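Local structure of probable secreted solute-binding lipoprotein (Streptomyces coelicolor, 3I3V) at residues I143-T146 and G147-I151; A129-R132 and A133-D136; L177-Q180 and I181-F185; G204-L207 and G208-F212. The protein probably binds a solute outside the cell as the lipid-tethered receptor component of a membrane transporter. One frame throughout, in Å; residues are numbered along the deposited sequence.

The four contacts illustrate local side-chain geometry within one lobe of what is, from its family, a periplasmic-binding-protein fold. Two lie at helix starts: contact 2 where strand 122-131 runs into helix 132-138, contact 1 at the head of helix 147-159. They meet where Pro144 CG packs 3.8 Å from Tyr130 CE1. Contact 3 ends helix 172-182 and contact 4 runs along helix 203-217; their centres are about 8 Å apart, with Leu178 CD2 3.5 Å from Phe212 CD1. Contact 1 touches contact 4 through Gly147, whose CA lies 3.2 Å from Tyr211 OH, but stays about 7 Å from contact 3 at the nearest atoms; the centres of contacts 2 and 4 stand about 27 Å apart.

Contact 1 (I143-T146 and G147-I151); sequences IPTT and GDQLI
The side-chain amide of Gln149 presents one face to Thr146, whose OG1 stands above the amide plane, 3.1 Å from Gln149 CD. At the oxygen end of the same group, Gln149 OE1 accepts the backbone N-H of Thr145 at 2.9 Å from Thr145 N; the bond is almost straight (169°), and the donor is tilted 18° from the carbonyl plane. The N-H of Thr146 makes a second, weak bond to this oxygen, so one amide oxygen gathers two consecutive backbone donors and its rotation is restrained. Beyond the amide, the puckered ring of Pro144 lies against the first helical turn: its CB is 3.5 Å from Leu150 N, and its CG meets Leu150 CD1 at 3.9 Å. Tyr130 also touches this proline, while Trp268, Pro269 and Leu215 pack on Leu150, so the apolar part of the contact is buried.

Thr146 faces the helix start because its OG1 sits between the backbone N and the carbonyl carbon (chi1 54°). From there it takes the N-H of Gln149 in a weak bond, 3.5 Å between Thr146 OG1 and Gln149 N. Thr146 O meanwhile receives Leu150 N at 2.8 Å, the opening backbone bond of the helix. The exchange between Thr146 and Gln149, each side chain answering the other's backbone N-H, is a capping box, here marking the N-terminus of helix 147-159.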
ATOM      1  N   ILE C 143     -47.799  12.477  43.070  1.00 44.69           N
ATOM      2  CA  ILE C 143     -48.787  11.780  42.259  1.00 44.27           C
ATOM      3  C   ILE C 143     -48.845  10.336  42.763  1.00 42.53           C
ATOM      4  O   ILE C 143     -47.814   9.689  42.931  1.00 41.27           O
ATOM      5  CB  ILE C 143     -48.444  11.809  40.732  1.00 45.53           C
ATOM      6  CG1 ILE C 143     -47.534  10.639  40.351  1.00 48.56           C
ATOM      7  CG2 ILE C 143     -47.787  13.128  40.374  1.00 42.97           C
ATOM      8  CD1 ILE C 143     -47.264  10.525  38.846  1.00 52.58           C
ATOM      9  N   PRO C 144     -50.056   9.821  43.026  1.00 41.52           N
ATOM     10  CA  PRO C 144     -50.237   8.448  43.519  1.00 41.37           C
ATOM     11  C   PRO C 144     -49.616   7.360  42.643  1.00 40.83           C
ATOM     12  O   PRO C 144     -49.772   7.366  41.428  1.00 41.69           O
ATOM     13  CB  PRO C 144     -51.760   8.316  43.625  1.00 42.89           C
ATOM     14  CG  PRO C 144     -52.258   9.254  42.563  1.00 41.66           C
ATOM     15  CD  PRO C 144     -51.358  10.453  42.754  1.00 41.02           C
ATOM     16  N   THR C 145     -48.920   6.425  43.281  1.00 40.33           N
ATOM     17  CA  THR C 145     -48.268   5.316  42.596  1.00 39.22           C
ATOM     18  C   THR C 145     -48.944   3.986  42.931  1.00 39.51           C
ATOM     19  O   THR C 145     -48.813   3.003  42.204  1.00 40.14           O
ATOM     20  CB  THR C 145     -46.786   5.260  43.005  1.00 41.41           C
ATOM     21  OG1 THR C 145     -46.092   6.340  42.371  1.00 44.97           O
ATOM     22  CG2 THR C 145     -46.147   3.941  42.612  1.00 42.01           C
ATOM     23  N   THR C 146     -49.672   3.956  44.037  1.00 38.65           N
ATOM     24  CA  THR C 146     -50.339   2.737  44.457  1.00 37.49           C
ATOM     25  C   THR C 146     -51.825   2.962  44.667  1.00 37.63           C
ATOM     26  O   THR C 146     -52.276   4.091  44.886  1.00 35.92           O
ATOM     27  CB  THR C 146     -49.732   2.211  45.763  1.00 38.49           C
ATOM     28  OG1 THR C 146     -49.762   3.251  46.750  1.00 39.72           O
ATOM     29  CG2 THR C 146     -48.284   1.767  45.542  1.00 36.59           C
ATOM     30  N   GLY C 147     -52.578   1.869  44.587  1.00 36.73           N
ATOM     31  CA  GLY C 147     -54.012   1.938  44.764  1.00 37.71           C
ATOM     32  C   GLY C 147     -54.399   2.623  46.055  1.00 38.43           C
ATOM     33  O   GLY C 147     -55.368   3.384  46.088  1.00 38.91           O
ATOM     34  N   ASP C 148     -53.653   2.350  47.124  1.00 39.85           N
ATOM     35  CA  ASP C 148     -53.936   2.975  48.415  1.00 40.99           C
ATOM     36  C   ASP C 148     -53.737   4.481  48.357  1.00 39.09           C
ATOM     37  O   ASP C 148     -54.550   5.240  48.874  1.00 39.71           O
ATOM     38  CB  ASP C 148     -53.045   2.394  49.514  1.00 42.92           C
ATOM     39  CG  ASP C 148     -53.466   1.009  49.925  1.00 44.57           C
ATOM     40  OD1 ASP C 148     -54.665   0.686  49.776  1.00 46.39           O
ATOM     41  OD2 ASP C 148     -52.601   0.247  50.407  1.00 45.86           O
ATOM     42  N   GLN C 149     -52.652   4.917  47.732  1.00 39.35           N
ATOM     43  CA  GLN C 149     -52.384   6.348  47.623  1.00 39.67           C
ATOM     44  C   GLN C 149     -53.416   7.020  46.718  1.00 39.42           C
ATOM     45  O   GLN C 149     -53.863   8.135  47.002  1.00 40.43           O
ATOM     46  CB  GLN C 149     -50.975   6.582  47.078  1.00 39.86           C
ATOM     47  CG  GLN C 149     -49.877   6.034  47.968  1.00 39.74           C
ATOM     48  CD  GLN C 149     -48.508   6.075  47.303  1.00 41.54           C
ATOM     49  OE1 GLN C 149     -48.384   6.422  46.125  1.00 39.81           O
ATOM     50  NE2 GLN C 149     -47.474   5.707  48.057  1.00 38.87           N
ATOM     51  N   LEU C 150     -53.796   6.340  45.635  1.00 38.19           N
ATOM     52  CA  LEU C 150     -54.778   6.888  44.706  1.00 35.92           C
ATOM     53  C   LEU C 150     -56.078   7.139  45.440  1.00 35.14           C
ATOM     54  O   LEU C 150     -56.696   8.188  45.286  1.00 34.52           O
ATOM     55  CB  LEU C 150     -55.032   5.924  43.545  1.00 35.82           C
ATOM     56  CG  LEU C 150     -56.114   6.316  42.525  1.00 35.19           C
ATOM     57  CD1 LEU C 150     -55.785   7.656  41.869  1.00 32.02           C
ATOM     58  CD2 LEU C 150     -56.223   5.226  41.469  1.00 33.13           C
ATOM     59  N   ILE C 151     -56.499   6.168  46.239  1.00 35.34           N
ATOM     60  CA  ILE C 151     -57.730   6.326  46.988  1.00 35.59           C
ATOM     61  C   ILE C 151     -57.607   7.495  47.954  1.00 35.59           C
ATOM     62  O   ILE C 151     -58.533   8.297  48.076  1.00 35.71           O
ATOM     63  CB  ILE C 151     -58.077   5.062  47.785  1.00 36.52           C
ATOM     64  CG1 ILE C 151     -58.289   3.887  46.829  1.00 36.18           C
ATOM     65  CG2 ILE C 151     -59.334   5.305  48.614  1.00 35.06           C
ATOM     66  CD1 ILE C 151     -58.749   2.620  47.515  1.00 36.59           C
TER

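Contact 2 (A129-R132 and A133-D136); sequences AYNR and ALLD
Leu134 overlaps the side chain of Asn131, its CG 3.8 Å from Asn131 CG, with the isobutyl group slanting across the amide. With its CG anti to the backbone N (chi1 180°), Asn131 reaches forward beside the first helical turn. An alanine here would remove the amide, which would probably open a gap beside Leu134 CD2 and leave the N-cap without a polar side chain. The backbone of Asn131 takes part as well: its O accepts Leu135 N at 3.1 Å, and Leu135 CG packs 3.3 Å from that same Asn131 O. One residue earlier, Tyr130 CB touches Leu135 CD1 at 4.2 Å, while the tyrosine hydroxyl bonds to Gly267 O.

Arg132 follows a different course. Its chain bends at chi2, and Arg132 NH1 stays 4.3 Å from Asp136 OD1, beyond a salt bridge, though the opposite charges may still attract weakly. Its firmer partners lie elsewhere, Glu264 in a salt bridge to NE and Asp141 O in a hydrogen bond to NH1. Asp136 N, in turn, donates to Arg132 O at 2.8 Å. This is a strand-to-helix junction, in which Asn131 both closes strand 122-131 and occupies the N-cap of helix 132-138.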
ATOM      1  N   ALA C 129     -52.819  11.488  33.059  1.00 35.52           N
ATOM      2  CA  ALA C 129     -52.426  12.866  33.321  1.00 34.46           C
ATOM      3  C   ALA C 129     -52.929  13.298  34.702  1.00 35.51           C
ATOM      4  O   ALA C 129     -54.089  13.059  35.049  1.00 34.93           O
ATOM      5  CB  ALA C 129     -52.999  13.780  32.241  1.00 34.68           C
ATOM      6  N   TYR C 130     -52.044  13.929  35.476  1.00 35.70           N
ATOM      7  CA  TYR C 130     -52.345  14.404  36.830  1.00 37.18           C
ATOM      8  C   TYR C 130     -52.165  15.921  36.927  1.00 37.55           C
ATOM      9  O   TYR C 130     -51.078  16.445  36.683  1.00 36.68           O
ATOM     10  CB  TYR C 130     -51.411  13.733  37.846  1.00 38.85           C
ATOM     11  CG  TYR C 130     -51.506  12.219  37.892  1.00 38.92           C
ATOM     12  CD1 TYR C 130     -52.321  11.581  38.819  1.00 37.34           C
ATOM     13  CD2 TYR C 130     -50.776  11.427  37.004  1.00 37.07           C
ATOM     14  CE1 TYR C 130     -52.409  10.193  38.869  1.00 37.02           C
ATOM     15  CE2 TYR C 130     -50.858  10.039  37.046  1.00 36.71           C
ATOM     16  CZ  TYR C 130     -51.676   9.430  37.982  1.00 35.89           C
ATOM     17  OH  TYR C 130     -51.756   8.060  38.038  1.00 35.66           O
ATOM     18  N   ASN C 131     -53.234  16.621  37.282  1.00 36.88           N
ATOM     19  CA  ASN C 131     -53.186  18.072  37.415  1.00 39.61           C
ATOM     20  C   ASN C 131     -52.561  18.423  38.777  1.00 40.66           C
ATOM     21  O   ASN C 131     -53.169  18.210  39.823  1.00 41.96           O
ATOM     22  CB  ASN C 131     -54.612  18.637  37.277  1.00 36.73           C
ATOM     23  CG  ASN C 131     -54.665  20.153  37.409  1.00 37.24           C
ATOM     24  OD1 ASN C 131     -55.591  20.796  36.911  1.00 33.48           O
ATOM     25  ND2 ASN C 131     -53.683  20.728  38.096  1.00 34.46           N
ATOM     26  N   ARG C 132     -51.337  18.944  38.756  1.00 42.81           N
ATOM     27  CA  ARG C 132     -50.618  19.300  39.982  1.00 44.95           C
ATOM     28  C   ARG C 132     -51.243  20.441  40.769  1.00 44.77           C
ATOM     29  O   ARG C 132     -51.347  20.379  41.991  1.00 44.00           O
ATOM     30  CB  ARG C 132     -49.172  19.655  39.656  1.00 47.67           C
ATOM     31  CG  ARG C 132     -48.225  18.484  39.705  1.00 51.27           C
ATOM     32  CD  ARG C 132     -48.010  18.041  41.132  1.00 54.10           C
ATOM     33  NE  ARG C 132     -46.999  16.994  41.221  1.00 56.19           N
ATOM     34  CZ  ARG C 132     -46.600  16.451  42.360  1.00 58.16           C
ATOM     35  NH1 ARG C 132     -47.132  16.860  43.504  1.00 59.41           N
ATOM     36  NH2 ARG C 132     -45.673  15.504  42.359  1.00 60.86           N
ATOM     37  N   ALA C 133     -51.642  21.492  40.069  1.00 44.67           N
ATOM     38  CA  ALA C 133     -52.259  22.628  40.728  1.00 44.96           C
ATOM     39  C   ALA C 133     -53.399  22.143  41.614  1.00 45.02           C
ATOM     40  O   ALA C 133     -53.554  22.604  42.743  1.00 46.61           O
ATOM     41  CB  ALA C 133     -52.783  23.610  39.698  1.00 44.26           C
ATOM     42  N   LEU C 134     -54.191  21.205  41.108  1.00 44.94           N
ATOM     43  CA  LEU C 134     -55.318  20.686  41.877  1.00 44.14           C
ATOM     44  C   LEU C 134     -54.896  19.701  42.972  1.00 42.94           C
ATOM     45  O   LEU C 134     -55.523  19.646  44.028  1.00 41.60           O
ATOM     46  CB  LEU C 134     -56.348  20.050  40.936  1.00 45.64           C
ATOM     47  CG  LEU C 134     -57.223  21.031  40.135  1.00 47.00           C
ATOM     48  CD1 LEU C 134     -58.224  21.707  41.045  1.00 45.92           C
ATOM     49  CD2 LEU C 134     -56.346  22.080  39.469  1.00 50.36           C
ATOM     50  N   LEU C 135     -53.842  18.925  42.729  1.00 41.67           N
ATOM     51  CA  LEU C 135     -53.366  17.988  43.742  1.00 42.45           C
ATOM     52  C   LEU C 135     -52.784  18.798  44.900  1.00 45.19           C
ATOM     53  O   LEU C 135     -52.848  18.377  46.060  1.00 45.64           O
ATOM     54  CB  LEU C 135     -52.297  17.045  43.177  1.00 38.64           C
ATOM     55  CG  LEU C 135     -52.739  15.951  42.192  1.00 38.25           C
ATOM     56  CD1 LEU C 135     -51.540  15.093  41.800  1.00 32.50           C
ATOM     57  CD2 LEU C 135     -53.827  15.098  42.826  1.00 34.79           C
ATOM     58  N   ASP C 136     -52.224  19.965  44.576  1.00 46.57           N
ATOM     59  CA  ASP C 136     -51.648  20.849  45.581  1.00 46.70           C
ATOM     60  C   ASP C 136     -52.743  21.478  46.435  1.00 47.41           C
ATOM     61  O   ASP C 136     -52.622  21.517  47.657  1.00 49.15           O
ATOM     62  CB  ASP C 136     -50.810  21.958  44.927  1.00 46.11           C
ATOM     63  CG  ASP C 136     -49.418  21.485  44.513  1.00 44.99           C
ATOM     64  OD1 ASP C 136     -48.943  20.444  45.016  1.00 43.96           O
ATOM     65  OD2 ASP C 136     -48.784  22.176  43.690  1.00 44.91           O
TER

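Contact 3 (L177-Q180 and I181-F185); sequences LLAQ and IIQTF
Leu177 and Ile181 cross obliquely one helical turn apart, the CD2 branch of the leucine meeting the CD1 end of the isoleucine at 3.7 Å. Leu178 and Ile182 repeat the pattern one residue on, Leu178 CD2 lying 3.6 Å from Ile182 CD1. In both isoleucines CG1 is anti to the carbonyl carbon (chi1 -59° in Ile181), which lays the longer branch back along the helix toward the leucine of the preceding turn; CG1 of Ile181 accordingly comes within 3.1 Å of Leu177 O. An alanine in place of Ile181 would take away that branch and is likely to open a gap between Leu177 CD2 and Trp268, which also packs on the isoleucine.

The two pairs ride on the last regular turn of helix 172-182, where Ile181 N and Ile182 N still bond to the carbonyls four residues back. Beyond it the alpha helix tightens into a 3-10 turn, a common way for a helix to end: Gln183 N divides itself between the O atoms of Ala179 and Gln180, both bonds weak, and Thr184 N reaches Ile181 O at 2.8 Å.

The side chain of Thr184 adds a second grip on that carbonyl. Thr184 OG1 donates to the same Ile181 O, in the carbonyl plane and on a lone pair, at a modelled 2.5 Å that is probably somewhat too short. A water bridges Gln180 O and Thr184 OG1, donating to each, while Gln180 runs out extended to bond Thr280 OG1 through NE2. On its other branch, Thr184 CG2 sits 4.2 Å above the Phe185 ring, over its centre.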
ATOM      1  N   LEU C 177     -60.394   2.228  29.999  1.00 29.06           N
ATOM      2  CA  LEU C 177     -59.799   2.421  31.325  1.00 27.70           C
ATOM      3  C   LEU C 177     -60.088   1.221  32.223  1.00 29.65           C
ATOM      4  O   LEU C 177     -59.218   0.785  32.978  1.00 30.43           O
ATOM      5  CB  LEU C 177     -60.343   3.689  31.995  1.00 26.36           C
ATOM      6  CG  LEU C 177     -59.381   4.526  32.867  1.00 26.32           C
ATOM      7  CD1 LEU C 177     -60.172   5.144  34.010  1.00 20.90           C
ATOM      8  CD2 LEU C 177     -58.250   3.681  33.425  1.00 21.46           C
ATOM      9  N   LEU C 178     -61.308   0.686  32.133  1.00 30.24           N
ATOM     10  CA  LEU C 178     -61.705  -0.482  32.926  1.00 31.40           C
ATOM     11  C   LEU C 178     -60.831  -1.669  32.545  1.00 31.08           C
ATOM     12  O   LEU C 178     -60.373  -2.427  33.401  1.00 32.13           O
ATOM     13  CB  LEU C 178     -63.170  -0.857  32.652  1.00 31.30           C
ATOM     14  CG  LEU C 178     -63.981  -1.703  33.655  1.00 35.11           C
ATOM     15  CD1 LEU C 178     -64.786  -2.711  32.870  1.00 33.62           C
ATOM     16  CD2 LEU C 178     -63.099  -2.413  34.682  1.00 32.96           C
ATOM     17  N   ALA C 179     -60.610  -1.828  31.246  1.00 29.90           N
ATOM     18  CA  ALA C 179     -59.796  -2.922  30.735  1.00 30.13           C
ATOM     19  C   ALA C 179     -58.342  -2.754  31.145  1.00 29.84           C
ATOM     20  O   ALA C 179     -57.637  -3.733  31.365  1.00 32.97           O
ATOM     21  CB  ALA C 179     -59.914  -2.998  29.205  1.00 27.03           C
ATOM     22  N   GLN C 180     -57.886  -1.511  31.250  1.00 30.36           N
ATOM     23  CA  GLN C 180     -56.509  -1.254  31.656  1.00 28.50           C
ATOM     24  C   GLN C 180     -56.327  -1.586  33.141  1.00 29.77           C
ATOM     25  O   GLN C 180     -55.348  -2.225  33.540  1.00 27.45           O
ATOM     26  CB  GLN C 180     -56.144   0.214  31.389  1.00 29.02           C
ATOM     27  CG  GLN C 180     -55.024   0.730  32.278  1.00 26.04           C
ATOM     28  CD  GLN C 180     -54.477   2.065  31.834  1.00 26.59           C
ATOM     29  OE1 GLN C 180     -55.088   2.774  31.025  1.00 25.84           O
ATOM     30  NE2 GLN C 180     -53.320   2.426  32.376  1.00 23.50           N
ATOM     31  N   ILE C 181     -57.281  -1.148  33.961  1.00 31.41           N
ATOM     32  CA  ILE C 181     -57.219  -1.407  35.395  1.00 31.51           C
ATOM     33  C   ILE C 181     -57.311  -2.919  35.624  1.00 33.60           C
ATOM     34  O   ILE C 181     -56.527  -3.480  36.392  1.00 34.37           O
ATOM     35  CB  ILE C 181     -58.355  -0.649  36.147  1.00 29.32           C
ATOM     36  CG1 ILE C 181     -58.206   0.865  35.892  1.00 29.83           C
ATOM     37  CG2 ILE C 181     -58.275  -0.920  37.651  1.00 28.68           C
ATOM     38  CD1 ILE C 181     -59.345   1.733  36.397  1.00 22.73           C
ATOM     39  N   ILE C 182     -58.244  -3.588  34.952  1.00 32.94           N
ATOM     40  CA  ILE C 182     -58.356  -5.036  35.115  1.00 33.71           C
ATOM     41  C   ILE C 182     -57.016  -5.673  34.731  1.00 35.11           C
ATOM     42  O   ILE C 182     -56.631  -6.708  35.261  1.00 36.46           O
ATOM     43  CB  ILE C 182     -59.495  -5.634  34.225  1.00 33.61           C
ATOM     44  CG1 ILE C 182     -60.861  -5.295  34.826  1.00 31.65           C
ATOM     45  CG2 ILE C 182     -59.319  -7.159  34.073  1.00 34.44           C
ATOM     46  CD1 ILE C 182     -62.028  -5.791  34.001  1.00 33.59           C
ATOM     47  N   GLN C 183     -56.293  -5.039  33.820  1.00 36.13           N
ATOM     48  CA  GLN C 183     -55.008  -5.577  33.388  1.00 35.85           C
ATOM     49  C   GLN C 183     -53.898  -5.374  34.401  1.00 36.70           C
ATOM     50  O   GLN C 183     -52.733  -5.632  34.106  1.00 36.39           O
ATOM     51  CB  GLN C 183     -54.590  -4.974  32.045  1.00 33.13           C
ATOM     52  CG  GLN C 183     -55.239  -5.644  30.843  1.00 32.88           C
ATOM     53  CD  GLN C 183     -54.901  -4.941  29.545  1.00 30.86           C
ATOM     54  OE1 GLN C 183     -55.609  -4.030  29.119  1.00 30.49           O
ATOM     55  NE2 GLN C 183     -53.804  -5.353  28.915  1.00 29.37           N
ATOM     56  N   THR C 184     -54.247  -4.904  35.590  1.00 36.55           N
ATOM     57  CA  THR C 184     -53.238  -4.715  36.619  1.00 38.44           C
ATOM     58  C   THR C 184     -52.664  -6.092  36.961  1.00 40.05           C
ATOM     59  O   THR C 184     -51.502  -6.212  37.345  1.00 39.38           O
ATOM     60  CB  THR C 184     -53.846  -4.093  37.893  1.00 38.77           C
ATOM     61  OG1 THR C 184     -54.402  -2.806  37.582  1.00 38.86           O
ATOM     62  CG2 THR C 184     -52.771  -3.934  38.978  1.00 38.78           C
ATOM     63  N   PHE C 185     -53.490  -7.125  36.793  1.00 40.94           N
ATOM     64  CA  PHE C 185     -53.115  -8.506  37.092  1.00 42.46           C
ATOM     65  C   PHE C 185     -53.136  -9.425  35.870  1.00 43.20           C
ATOM     66  O   PHE C 185     -53.455 -10.606  35.983  1.00 44.93           O
ATOM     67  CB  PHE C 185     -54.063  -9.078  38.148  1.00 41.79           C
ATOM     68  CG  PHE C 185     -54.062  -8.318  39.449  1.00 44.11           C
ATOM     69  CD1 PHE C 185     -53.013  -8.461  40.358  1.00 44.25           C
ATOM     70  CD2 PHE C 185     -55.114  -7.470  39.773  1.00 43.14           C
ATOM     71  CE1 PHE C 185     -53.019  -7.768  41.571  1.00 44.31           C
ATOM     72  CE2 PHE C 185     -55.128  -6.773  40.978  1.00 42.43           C
ATOM     73  CZ  PHE C 185     -54.080  -6.924  41.880  1.00 42.57           C
TER
HETATM   74  O   HOH W   1     -53.430  -1.343  35.211  1.00 27.21           O

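Contact 4 (G204-L207 and G208-F212); sequences GARL and GIEYF
Arg206 starts with CG anti to the backbone N (chi1 -163°), then bends at chi2 and chi3, which carries the guanidinium forward along the helix; Glu210 holds CG beside its own backbone N (chi1 -68°) and extends from there to meet it. The outcome is an i to i+4 salt bridge on helix 203-217, with Arg206 NH1 2.7 Å from Glu210 OE1. Short as it is, the hydrogen bond within this pair is weak, because the N-H points well off the line to the oxygen. The guanidinium and carboxylate planes stand 39° apart, and OE1 approaches the guanidinium obliquely. Arg206 CD also comes near the same oxygen, 3.4 Å from Glu210 OE1, so the bend brings both CD and NH1 to the one oxygen.

Beneath this charged pair the helix is regular: Gly208 N bonds to Gly204 O, and Tyr211 N reaches Leu207 O at 2.9 Å. The buried side of the helix belongs to Ile209, Tyr211 and Phe212, which pack on helix 172-182, Phe212 also meeting Phe377 edge-to-face. Leu207 CD2 lies 4.1 Å from Glu210 OE2, the second carboxylate oxygen. That oxygen is held by a water, which donates to Glu210 OE2 at 3.0 Å and to Leu207 O at 2.9 Å.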
ATOM      1  N   GLY C 204     -56.439 -13.713  37.023  1.00 46.39           N
ATOM      2  CA  GLY C 204     -55.961 -12.362  36.787  1.00 44.65           C
ATOM      3  C   GLY C 204     -57.084 -11.361  36.580  1.00 45.16           C
ATOM      4  O   GLY C 204     -57.045 -10.257  37.127  1.00 45.58           O
ATOM      5  N   ALA C 205     -58.081 -11.734  35.784  1.00 44.16           N
ATOM      6  CA  ALA C 205     -59.219 -10.857  35.527  1.00 43.94           C
ATOM      7  C   ALA C 205     -60.082 -10.715  36.777  1.00 44.29           C
ATOM      8  O   ALA C 205     -60.692  -9.676  37.009  1.00 42.53           O
ATOM      9  CB  ALA C 205     -60.058 -11.409  34.384  1.00 43.49           C
ATOM     10  N   ARG C 206     -60.132 -11.776  37.576  1.00 46.31           N
ATOM     11  CA  ARG C 206     -60.924 -11.782  38.799  1.00 48.11           C
ATOM     12  C   ARG C 206     -60.308 -10.787  39.777  1.00 46.23           C
ATOM     13  O   ARG C 206     -61.001  -9.961  40.366  1.00 45.10           O
ATOM     14  CB  ARG C 206     -60.943 -13.196  39.394  1.00 51.90           C
ATOM     15  CG  ARG C 206     -62.038 -13.458  40.425  1.00 57.74           C
ATOM     16  CD  ARG C 206     -61.504 -13.417  41.853  1.00 62.41           C
ATOM     17  NE  ARG C 206     -62.158 -14.423  42.692  1.00 67.25           N
ATOM     18  CZ  ARG C 206     -61.853 -14.664  43.966  1.00 69.73           C
ATOM     19  NH1 ARG C 206     -60.896 -13.968  44.572  1.00 69.39           N
ATOM     20  NH2 ARG C 206     -62.501 -15.616  44.634  1.00 69.81           N
ATOM     21  N   LEU C 207     -58.992 -10.865  39.925  1.00 45.46           N
ATOM     22  CA  LEU C 207     -58.269  -9.967  40.814  1.00 45.80           C
ATOM     23  C   LEU C 207     -58.435  -8.517  40.351  1.00 44.63           C
ATOM     24  O   LEU C 207     -58.777  -7.636  41.149  1.00 44.18           O
ATOM     25  CB  LEU C 207     -56.785 -10.353  40.850  1.00 44.75           C
ATOM     26  CG  LEU C 207     -56.499 -11.649  41.625  1.00 46.88           C
ATOM     27  CD1 LEU C 207     -55.033 -12.051  41.486  1.00 45.69           C
ATOM     28  CD2 LEU C 207     -56.861 -11.443  43.092  1.00 45.87           C
ATOM     29  N   GLY C 208     -58.207  -8.287  39.058  1.00 42.74           N
ATOM     30  CA  GLY C 208     -58.329  -6.954  38.488  1.00 39.59           C
ATOM     31  C   GLY C 208     -59.708  -6.352  38.674  1.00 37.26           C
ATOM     32  O   GLY C 208     -59.844  -5.149  38.915  1.00 34.63           O
ATOM     33  N   ILE C 209     -60.734  -7.191  38.563  1.00 37.12           N
ATOM     34  CA  ILE C 209     -62.109  -6.737  38.732  1.00 36.16           C
ATOM     35  C   ILE C 209     -62.339  -6.355  40.192  1.00 37.14           C
ATOM     36  O   ILE C 209     -63.139  -5.467  40.478  1.00 36.81           O
ATOM     37  CB  ILE C 209     -63.126  -7.822  38.305  1.00 33.98           C
ATOM     38  CG1 ILE C 209     -63.047  -8.045  36.790  1.00 34.44           C
ATOM     39  CG2 ILE C 209     -64.519  -7.402  38.708  1.00 32.22           C
ATOM     40  CD1 ILE C 209     -64.087  -9.011  36.241  1.00 34.33           C
ATOM     41  N   GLU C 210     -61.635  -7.022  41.109  1.00 38.14           N
ATOM     42  CA  GLU C 210     -61.760  -6.705  42.533  1.00 39.53           C
ATOM     43  C   GLU C 210     -61.112  -5.344  42.724  1.00 38.40           C
ATOM     44  O   GLU C 210     -61.704  -4.424  43.286  1.00 36.41           O
ATOM     45  CB  GLU C 210     -61.005  -7.709  43.416  1.00 42.45           C
ATOM     46  CG  GLU C 210     -61.554  -9.125  43.475  1.00 48.12           C
ATOM     47  CD  GLU C 210     -60.743 -10.016  44.425  1.00 52.03           C
ATOM     48  OE1 GLU C 210     -61.004 -11.239  44.464  1.00 53.67           O
ATOM     49  OE2 GLU C 210     -59.848  -9.490  45.136  1.00 52.53           O
ATOM     50  N   TYR C 211     -59.878  -5.232  42.245  1.00 37.21           N
ATOM     51  CA  TYR C 211     -59.138  -3.992  42.361  1.00 36.95           C
ATOM     52  C   TYR C 211     -60.001  -2.853  41.838  1.00 36.55           C
ATOM     53  O   TYR C 211     -60.213  -1.859  42.528  1.00 37.11           O
ATOM     54  CB  TYR C 211     -57.820  -4.091  41.586  1.00 35.09           C
ATOM     55  CG  TYR C 211     -56.976  -2.840  41.669  1.00 36.99           C
ATOM     56  CD1 TYR C 211     -56.892  -2.110  42.862  1.00 36.41           C
ATOM     57  CD2 TYR C 211     -56.251  -2.384  40.559  1.00 35.41           C
ATOM     58  CE1 TYR C 211     -56.108  -0.957  42.948  1.00 36.46           C
ATOM     59  CE2 TYR C 211     -55.464  -1.238  40.634  1.00 34.97           C
ATOM     60  CZ  TYR C 211     -55.399  -0.530  41.831  1.00 37.29           C
ATOM     61  OH  TYR C 211     -54.634   0.609  41.903  1.00 38.81           O
ATOM     62  N   PHE C 212     -60.520  -3.010  40.627  1.00 36.05           N
ATOM     63  CA  PHE C 212     -61.367  -1.982  40.038  1.00 35.20           C
ATOM     64  C   PHE C 212     -62.540  -1.624  40.938  1.00 35.99           C
ATOM     65  O   PHE C 212     -62.812  -0.450  41.171  1.00 36.29           O
ATOM     66  CB  PHE C 212     -61.923  -2.442  38.694  1.00 32.61           C
ATOM     67  CG  PHE C 212     -62.913  -1.487  38.101  1.00 29.83           C
ATOM     68  CD1 PHE C 212     -62.484  -0.361  37.410  1.00 28.56           C
ATOM     69  CD2 PHE C 212     -64.280  -1.692  38.272  1.00 28.43           C
ATOM     70  CE1 PHE C 212     -63.398   0.551  36.895  1.00 27.73           C
ATOM     71  CE2 PHE C 212     -65.205  -0.787  37.763  1.00 28.70           C
ATOM     72  CZ  PHE C 212     -64.763   0.341  37.071  1.00 27.36           C
TER
HETATM   73  O   HOH W   2     -57.738  -7.813  43.892  1.00 42.05           O